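Local coordinates for ricin B lectin (Clostridium thermocellum, PDB 3VSF), which acts as an exo-beta-1,3-galactanase, probably cleaving galactosidic bonds with its glycosyl hydrolase family 43 domain, and binds galactose through its beta-trefoil domain, at residues A[132-137]-A[212-217]; A[238-241]-A[246-249]; A[362-367]-A[390-395]. All blocks are in the same frame, centred on the assembly; numbering follows the deposited sequence.

Contact 1: residues A[132-137]-A[212-217]; sequences VMWMHW and YELTPD
Leu214 meets the indole of Trp134 with both of its methyl groups, and this is the tight half of the contact. CD2 of Leu214 sits against CZ2 of Trp134 at 3.5 Å, while Leu214 CD1 lies further along the ring system, 3.8 Å from Trp134 NE1. The approach is oblique, and the two side chains run past one another, pointing opposite ways. Trp134 carries CG anti to its carbonyl carbon (chi1 -69°), which swings the indole toward Leu214. The indole N-H is used by the carbonyl oxygen of Tyr218, just past the second segment, and the ring of Phe199 packs on the same indole with its plane turned by about 35°. Met123 of strand 116-124 adds an apolar neighbour for Leu214.

The contact then narrows to a single touch, Val132 CG2 on Asp217 O at 3.5 Å, before the partly exposed turn. Thr215, Pro216 and Asp217 form the solvent side, where the turn is held internally: Thr215 OG1 donates to Asp217 OD1 at 2.7 Å, coming from above the carboxylate plane, and Lys219 N also bonds to that oxygen. Asn125, just past the end of strand 116-124, hydrogen-bonds through ND2 to Pro216 O. Strand 131-138 belongs to one four-stranded sheet and strand 208-214 to the next, so this is side-chain packing between consecutive blades of the five-bladed beta-propeller characteristic of family 43 glycosyl hydrolases.

Contact 2: residues A[238-241]-A[246-249]; sequences CLIK and YYLI
Strands 238-241 and 246-249 run antiparallel, their axes 4.6 Å apart at closest and 158° between their directions. Cys238 with Ile249 and Ile240 with Tyr247 are the hydrogen-bonded pairs. In the second pair Tyr247 N reaches Ile240 O at 2.8 Å and Ile240 N reaches Tyr247 O at 3.0 Å, both nearly straight; in the first, Cys238 N to Ile249 O is more bent, at 135°. Leu239 with Leu248 and Lys241 with Tyr246 form the alternating non-hydrogen-bonded pairs.

Lys241 and Tyr246 extend from the sheet in the same direction, one alongside the other. With CG anti to the backbone N (chi1 -176°) and the chain extended beyond it, Lys241 runs along the tyrosine, CD 3.4 Å from Tyr246 CE2, until NZ donates to Tyr246 OH at 3.2 Å. Asp192 OD1 is a weak further partner of both polar ends. On the face of Ile240 and Tyr247, Ile240 CG1 packs on Tyr247 CB at 3.7 Å, and the tyrosine ring goes on to meet Phe330 edge-to-face while its hydroxyl bonds to Asp333 O. Phe190 of strand 187-191 lies against Leu239, Lys241 and Tyr246, whereas Ile292 of strand 288-296 takes Ile240 and Ile249. The arrangement is a beta hairpin supplying the first two strands of a propeller blade, packed between the blades before and after it.

Contact 3: residues A[362-367]-A[390-395]; sequences RYKLVN and WTDNGS
Lys364 reaches across from its strand to the carboxylate of Asp392, and the two side chains cross at about a right angle. NZ of Lys364 forms a salt bridge with Asp392 OD1 at 3.3 Å. The aliphatic part of the lysine joins in, with CE 3.2 Å from Asp392 OD1 and CD 3.6 Å from Asp392 OD2, so the end of the chain passes obliquely in front of the two oxygens, to one side of the carboxylate plane. A bend at the last torsion (chi4 -67°) brings the ammonium group round to OD1, where it also comes within 3.7 Å of Gly394 N.

The same oxygen has a second task. Gly394 N donates to Asp392 OD1 at 3.3 Å, almost in line with the CG-OD1 bond, which makes residues 392-394 an Asx turn. With one N-H and one ammonium group on OD1, the carboxylate would be expected to stay ionised. All this belongs to the ricin-type beta-trefoil: strand 363-367 opens the domain, and the turn lies in the loop between strands 385-390 and 400-404, away from the galactose-binding residues Asp422, Asp425, Asn440 and Asn444.

Further out, the loop is clamped by Gln398, whose amide takes Asn393 N on OE1 and gives NE2 to Thr391 O. Thr391 OG1 is tied to Asp477. Val373 of strand 373-376 touches the Asp392 side chain. Lys364 is fixed through its backbone, paired with Val497 of strand 494-498, and further along the loop Ser395 O accepts from Gln399 NE2.

In the fold
Following the chain from the N terminus, contact 1 comes first: 74 residues separate its two segments, completing one blade and beginning the next, before residues 212-217 come back against strand 131-138. Contact 2 follows as a local closure of four residues, starting the blade after that, with its centre about 17 Å from that of contact 1. The remaining propeller blade is built before the chain enters the trefoil, where contact 3 closes a 22-residue loop, its centre about 41 Å from that of contact 2. The three lie in series, neither nesting nor crossing: one joins blades, one pairs the first two strands of a blade, and one ties a surface loop to the lectin domain's first strand.

Contact 1: residues A[132-137]-A[212-217]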
# COMPACT_ATOMS: atom_id res chain seq x y z
N VAL A 132 -19.15 -13.74 7.13
CA VAL A 132 -19.35 -12.84 8.26
C VAL A 132 -18.73 -11.47 7.98
O VAL A 132 -17.60 -11.38 7.50
CB VAL A 132 -18.74 -13.42 9.55
CG1 VAL A 132 -18.96 -12.47 10.72
CG2 VAL A 132 -19.34 -14.79 9.85
N MET A 133 -19.48 -10.42 8.28
CA MET A 133 -19.02 -9.06 8.02
C MET A 133 -18.91 -8.23 9.30
O MET A 133 -19.85 -8.15 10.08
CB MET A 133 -19.95 -8.36 7.02
CG MET A 133 -19.73 -6.86 6.91
SD MET A 133 -20.81 -6.09 5.69
CE MET A 133 -20.56 -4.36 6.07
N TRP A 134 -17.75 -7.61 9.50
CA TRP A 134 -17.53 -6.73 10.64
C TRP A 134 -17.35 -5.29 10.19
O TRP A 134 -17.11 -5.03 9.01
CB TRP A 134 -16.31 -7.20 11.44
CG TRP A 134 -16.53 -8.50 12.15
CD1 TRP A 134 -16.52 -9.74 11.60
CD2 TRP A 134 -16.80 -8.67 13.55
NE1 TRP A 134 -16.76 -10.69 12.57
CE2 TRP A 134 -16.94 -10.06 13.77
CE3 TRP A 134 -16.93 -7.80 14.63
CZ2 TRP A 134 -17.20 -10.59 15.03
CZ3 TRP A 134 -17.20 -8.33 15.88
CH2 TRP A 134 -17.33 -9.71 16.07
N MET A 135 -17.46 -4.36 11.13
CA MET A 135 -17.35 -2.94 10.80
C MET A 135 -17.26 -2.06 12.05
O MET A 135 -17.20 -2.57 13.17
CB MET A 135 -18.55 -2.51 9.95
CG MET A 135 -19.87 -2.48 10.71
SD MET A 135 -21.26 -3.09 9.74
CE MET A 135 -20.87 -4.83 9.66
N HIS A 136 -17.25 -0.75 11.84
CA HIS A 136 -17.20 0.21 12.94
C HIS A 136 -18.49 1.02 12.96
O HIS A 136 -18.90 1.58 11.95
CB HIS A 136 -16.00 1.14 12.76
CG HIS A 136 -15.90 2.21 13.80
ND1 HIS A 136 -15.23 3.40 13.59
CD2 HIS A 136 -16.39 2.28 15.06
CE1 HIS A 136 -15.31 4.15 14.68
NE2 HIS A 136 -16.01 3.49 15.58
N TRP A 137 -19.13 1.08 14.13
CA TRP A 137 -20.42 1.76 14.25
C TRP A 137 -20.34 2.99 15.15
O TRP A 137 -19.68 2.98 16.18
CB TRP A 137 -21.48 0.79 14.79
CG TRP A 137 -22.88 1.33 14.72
CD1 TRP A 137 -23.77 1.17 13.70
CD2 TRP A 137 -23.55 2.11 15.72
NE1 TRP A 137 -24.95 1.81 14.00
CE2 TRP A 137 -24.84 2.39 15.23
CE3 TRP A 137 -23.18 2.59 16.98
CZ2 TRP A 137 -25.76 3.14 15.96
CZ3 TRP A 137 -24.10 3.34 17.70
CH2 TRP A 137 -25.38 3.60 17.19
N TYR A 212 -8.91 -9.40 19.06
CA TYR A 212 -9.91 -10.31 19.61
C TYR A 212 -9.98 -11.61 18.82
O TYR A 212 -10.02 -11.60 17.59
CB TYR A 212 -11.29 -9.64 19.62
CG TYR A 212 -11.34 -8.32 20.34
CD1 TYR A 212 -11.47 -8.26 21.72
CD2 TYR A 212 -11.26 -7.12 19.64
CE1 TYR A 212 -11.52 -7.05 22.38
CE2 TYR A 212 -11.30 -5.91 20.29
CZ TYR A 212 -11.44 -5.87 21.66
OH TYR A 212 -11.48 -4.66 22.32
N GLU A 213 -10.00 -12.73 19.54
CA GLU A 213 -10.19 -14.03 18.91
C GLU A 213 -11.69 -14.33 18.83
O GLU A 213 -12.40 -14.24 19.83
CB GLU A 213 -9.48 -15.13 19.70
CG GLU A 213 -9.68 -16.52 19.14
CD GLU A 213 -8.98 -17.59 19.96
OE1 GLU A 213 -8.25 -17.23 20.90
OE2 GLU A 213 -9.17 -18.79 19.66
N LEU A 214 -12.15 -14.67 17.64
CA LEU A 214 -13.57 -14.92 17.42
C LEU A 214 -13.95 -16.37 17.71
O LEU A 214 -13.11 -17.27 17.65
CB LEU A 214 -13.96 -14.57 15.98
CG LEU A 214 -13.65 -13.15 15.53
CD1 LEU A 214 -14.04 -12.95 14.07
CD2 LEU A 214 -14.35 -12.14 16.42
N THR A 215 -15.22 -16.59 18.03
CA THR A 215 -15.75 -17.93 18.19
C THR A 215 -15.76 -18.63 16.82
O THR A 215 -15.64 -17.96 15.79
CB THR A 215 -17.17 -17.91 18.78
OG1 THR A 215 -17.99 -17.00 18.03
CG2 THR A 215 -17.14 -17.46 20.23
N PRO A 216 -15.90 -19.96 16.81
CA PRO A 216 -15.89 -20.73 15.56
C PRO A 216 -16.80 -20.16 14.48
O PRO A 216 -16.52 -20.33 13.30
CB PRO A 216 -16.39 -22.10 16.00
CG PRO A 216 -15.92 -22.22 17.41
CD PRO A 216 -16.02 -20.84 17.99
N ASP A 217 -17.88 -19.48 14.88
CA ASP A 217 -18.84 -18.95 13.91
C ASP A 217 -18.44 -17.59 13.35
O ASP A 217 -19.08 -17.08 12.43
CB ASP A 217 -20.25 -18.89 14.53
CG ASP A 217 -20.29 -18.08 15.81
OD1 ASP A 217 -19.57 -17.07 15.90
OD2 ASP A 217 -21.04 -18.46 16.73

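Contact 2: residues A[238-241]-A[246-249]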
# COMPACT_ATOMS: atom_id res chain seq x y z
N CYS A 238 -3.97 -3.48 9.56
CA CYS A 238 -4.17 -4.54 8.59
C CYS A 238 -3.39 -5.78 9.03
O CYS A 238 -2.17 -5.73 9.18
CB CYS A 238 -3.70 -4.10 7.20
SG CYS A 238 -4.58 -2.67 6.53
N LEU A 239 -4.10 -6.88 9.24
CA LEU A 239 -3.47 -8.10 9.72
C LEU A 239 -3.34 -9.14 8.61
O LEU A 239 -4.34 -9.54 8.01
CB LEU A 239 -4.25 -8.68 10.90
CG LEU A 239 -3.62 -9.89 11.60
CD1 LEU A 239 -2.18 -9.57 12.01
CD2 LEU A 239 -4.44 -10.31 12.80
N ILE A 240 -2.11 -9.58 8.35
CA ILE A 240 -1.85 -10.58 7.32
C ILE A 240 -0.80 -11.59 7.78
O ILE A 240 -0.17 -11.41 8.82
CB ILE A 240 -1.37 -9.93 6.01
CG1 ILE A 240 -0.03 -9.22 6.22
CG2 ILE A 240 -2.41 -8.96 5.47
CD1 ILE A 240 0.50 -8.54 4.98
N LYS A 241 -0.63 -12.65 7.00
CA LYS A 241 0.34 -13.69 7.31
C LYS A 241 0.99 -14.19 6.02
O LYS A 241 0.35 -14.23 4.97
CB LYS A 241 -0.34 -14.85 8.04
CG LYS A 241 0.60 -15.95 8.50
CD LYS A 241 -0.15 -17.04 9.25
CE LYS A 241 0.79 -18.09 9.81
NZ LYS A 241 0.06 -19.13 10.60
N TYR A 246 3.37 -13.26 11.05
CA TYR A 246 2.25 -12.33 11.04
C TYR A 246 2.75 -10.91 10.85
O TYR A 246 3.79 -10.53 11.39
CB TYR A 246 1.45 -12.44 12.34
CG TYR A 246 0.87 -13.81 12.61
CD1 TYR A 246 1.49 -14.68 13.50
CD2 TYR A 246 -0.29 -14.24 11.97
CE1 TYR A 246 0.97 -15.94 13.75
CE2 TYR A 246 -0.81 -15.49 12.21
CZ TYR A 246 -0.18 -16.34 13.10
OH TYR A 246 -0.71 -17.59 13.34
N TYR A 247 2.02 -10.13 10.06
CA TYR A 247 2.42 -8.75 9.78
C TYR A 247 1.27 -7.78 10.05
O TYR A 247 0.14 -8.00 9.61
CB TYR A 247 2.89 -8.62 8.33
CG TYR A 247 4.03 -9.55 7.98
CD1 TYR A 247 5.35 -9.16 8.16
CD2 TYR A 247 3.78 -10.82 7.47
CE1 TYR A 247 6.39 -10.01 7.84
CE2 TYR A 247 4.81 -11.67 7.15
CZ TYR A 247 6.12 -11.27 7.34
OH TYR A 247 7.15 -12.12 7.02
N LEU A 248 1.57 -6.71 10.77
CA LEU A 248 0.55 -5.73 11.13
C LEU A 248 0.89 -4.35 10.58
O LEU A 248 1.69 -3.61 11.14
CB LEU A 248 0.39 -5.66 12.65
CG LEU A 248 -0.72 -4.74 13.18
CD1 LEU A 248 -2.06 -5.11 12.57
CD2 LEU A 248 -0.78 -4.80 14.70
N ILE A 249 0.26 -4.00 9.46
CA ILE A 249 0.43 -2.69 8.85
C ILE A 249 -0.54 -1.69 9.48
O ILE A 249 -1.75 -1.87 9.44
CB ILE A 249 0.20 -2.72 7.33
CG1 ILE A 249 1.39 -3.38 6.62
CG2 ILE A 249 -0.00 -1.32 6.79
CD1 ILE A 249 1.53 -4.86 6.89

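Contact 3: residues A[362-367]-A[390-395]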
# COMPACT_ATOMS: atom_id res chain seq x y z
N ARG A 362 14.21 0.54 -23.92
CA ARG A 362 15.37 0.29 -23.07
C ARG A 362 16.54 1.19 -23.46
O ARG A 362 16.71 1.53 -24.63
CB ARG A 362 15.78 -1.18 -23.16
CG ARG A 362 14.78 -2.15 -22.55
CD ARG A 362 14.98 -3.55 -23.10
NE ARG A 362 14.79 -4.58 -22.08
CZ ARG A 362 13.62 -5.12 -21.76
NH1 ARG A 362 12.51 -4.72 -22.38
NH2 ARG A 362 13.55 -6.05 -20.82
N TYR A 363 17.36 1.56 -22.48
CA TYR A 363 18.48 2.46 -22.73
C TYR A 363 19.77 2.02 -22.04
O TYR A 363 19.74 1.27 -21.06
CB TYR A 363 18.15 3.88 -22.29
CG TYR A 363 17.06 4.56 -23.09
CD1 TYR A 363 17.33 5.12 -24.33
CD2 TYR A 363 15.76 4.65 -22.60
CE1 TYR A 363 16.33 5.74 -25.07
CE2 TYR A 363 14.76 5.27 -23.32
CZ TYR A 363 15.05 5.81 -24.56
OH TYR A 363 14.06 6.43 -25.28
N LYS A 364 20.89 2.50 -22.56
CA LYS A 364 22.18 2.36 -21.91
C LYS A 364 22.77 3.75 -21.72
O LYS A 364 22.69 4.59 -22.62
CB LYS A 364 23.14 1.51 -22.74
CG LYS A 364 23.03 0.01 -22.49
CD LYS A 364 23.96 -0.76 -23.42
CE LYS A 364 24.00 -2.24 -23.07
NZ LYS A 364 24.63 -2.48 -21.74
N LEU A 365 23.35 4.00 -20.55
CA LEU A 365 23.97 5.30 -20.28
C LEU A 365 25.49 5.19 -20.34
O LEU A 365 26.12 4.67 -19.43
CB LEU A 365 23.51 5.84 -18.93
CG LEU A 365 22.04 6.25 -18.86
CD1 LEU A 365 21.66 6.68 -17.45
CD2 LEU A 365 21.76 7.37 -19.85
N VAL A 366 26.07 5.70 -21.43
CA VAL A 366 27.50 5.59 -21.66
C VAL A 366 28.25 6.85 -21.25
O VAL A 366 27.94 7.94 -21.71
CB VAL A 366 27.79 5.30 -23.15
CG1 VAL A 366 29.26 4.95 -23.33
CG2 VAL A 366 26.91 4.17 -23.65
N ASN A 367 29.24 6.69 -20.38
CA ASN A 367 30.05 7.80 -19.93
C ASN A 367 31.00 8.28 -21.02
O ASN A 367 31.62 7.47 -21.72
CB ASN A 367 30.85 7.41 -18.68
CG ASN A 367 31.58 8.59 -18.06
OD1 ASN A 367 31.08 9.72 -18.08
ND2 ASN A 367 32.76 8.34 -17.52
N TRP A 390 30.34 0.14 -15.66
CA TRP A 390 30.90 -1.13 -16.10
C TRP A 390 30.99 -1.19 -17.62
O TRP A 390 30.36 -0.39 -18.32
CB TRP A 390 30.06 -2.29 -15.58
CG TRP A 390 30.82 -3.58 -15.47
CD1 TRP A 390 30.94 -4.54 -16.43
CD2 TRP A 390 31.56 -4.04 -14.33
NE1 TRP A 390 31.72 -5.57 -15.96
CE2 TRP A 390 32.11 -5.29 -14.68
CE3 TRP A 390 31.81 -3.52 -13.06
CZ2 TRP A 390 32.89 -6.03 -13.79
CZ3 TRP A 390 32.59 -4.25 -12.19
CH2 TRP A 390 33.12 -5.49 -12.56
N THR A 391 31.76 -2.14 -18.12
CA THR A 391 31.93 -2.31 -19.56
C THR A 391 30.64 -2.76 -20.22
O THR A 391 29.95 -3.65 -19.71
CB THR A 391 33.05 -3.33 -19.88
OG1 THR A 391 34.27 -2.91 -19.27
CG2 THR A 391 33.25 -3.44 -21.38
N ASP A 392 30.31 -2.15 -21.35
CA ASP A 392 29.11 -2.51 -22.10
C ASP A 392 29.14 -3.99 -22.46
O ASP A 392 29.86 -4.40 -23.37
CB ASP A 392 29.00 -1.66 -23.37
CG ASP A 392 27.67 -1.84 -24.08
OD1 ASP A 392 27.04 -2.90 -23.91
OD2 ASP A 392 27.26 -0.91 -24.81
N ASN A 393 28.36 -4.79 -21.74
CA ASN A 393 28.30 -6.23 -21.99
C ASN A 393 26.89 -6.70 -22.36
O ASN A 393 26.60 -7.90 -22.31
CB ASN A 393 28.83 -7.01 -20.79
CG ASN A 393 27.96 -6.85 -19.55
OD1 ASN A 393 27.15 -5.93 -19.47
ND2 ASN A 393 28.14 -7.74 -18.59
N GLY A 394 26.03 -5.76 -22.72
CA GLY A 394 24.68 -6.07 -23.14
C GLY A 394 23.87 -6.82 -22.10
O GLY A 394 22.95 -7.56 -22.44
N SER A 395 24.21 -6.62 -20.83
CA SER A 395 23.52 -7.30 -19.74
C SER A 395 22.27 -6.54 -19.32
O SER A 395 22.07 -5.39 -19.70
CB SER A 395 24.46 -7.47 -18.54
OG SER A 395 23.83 -8.17 -17.49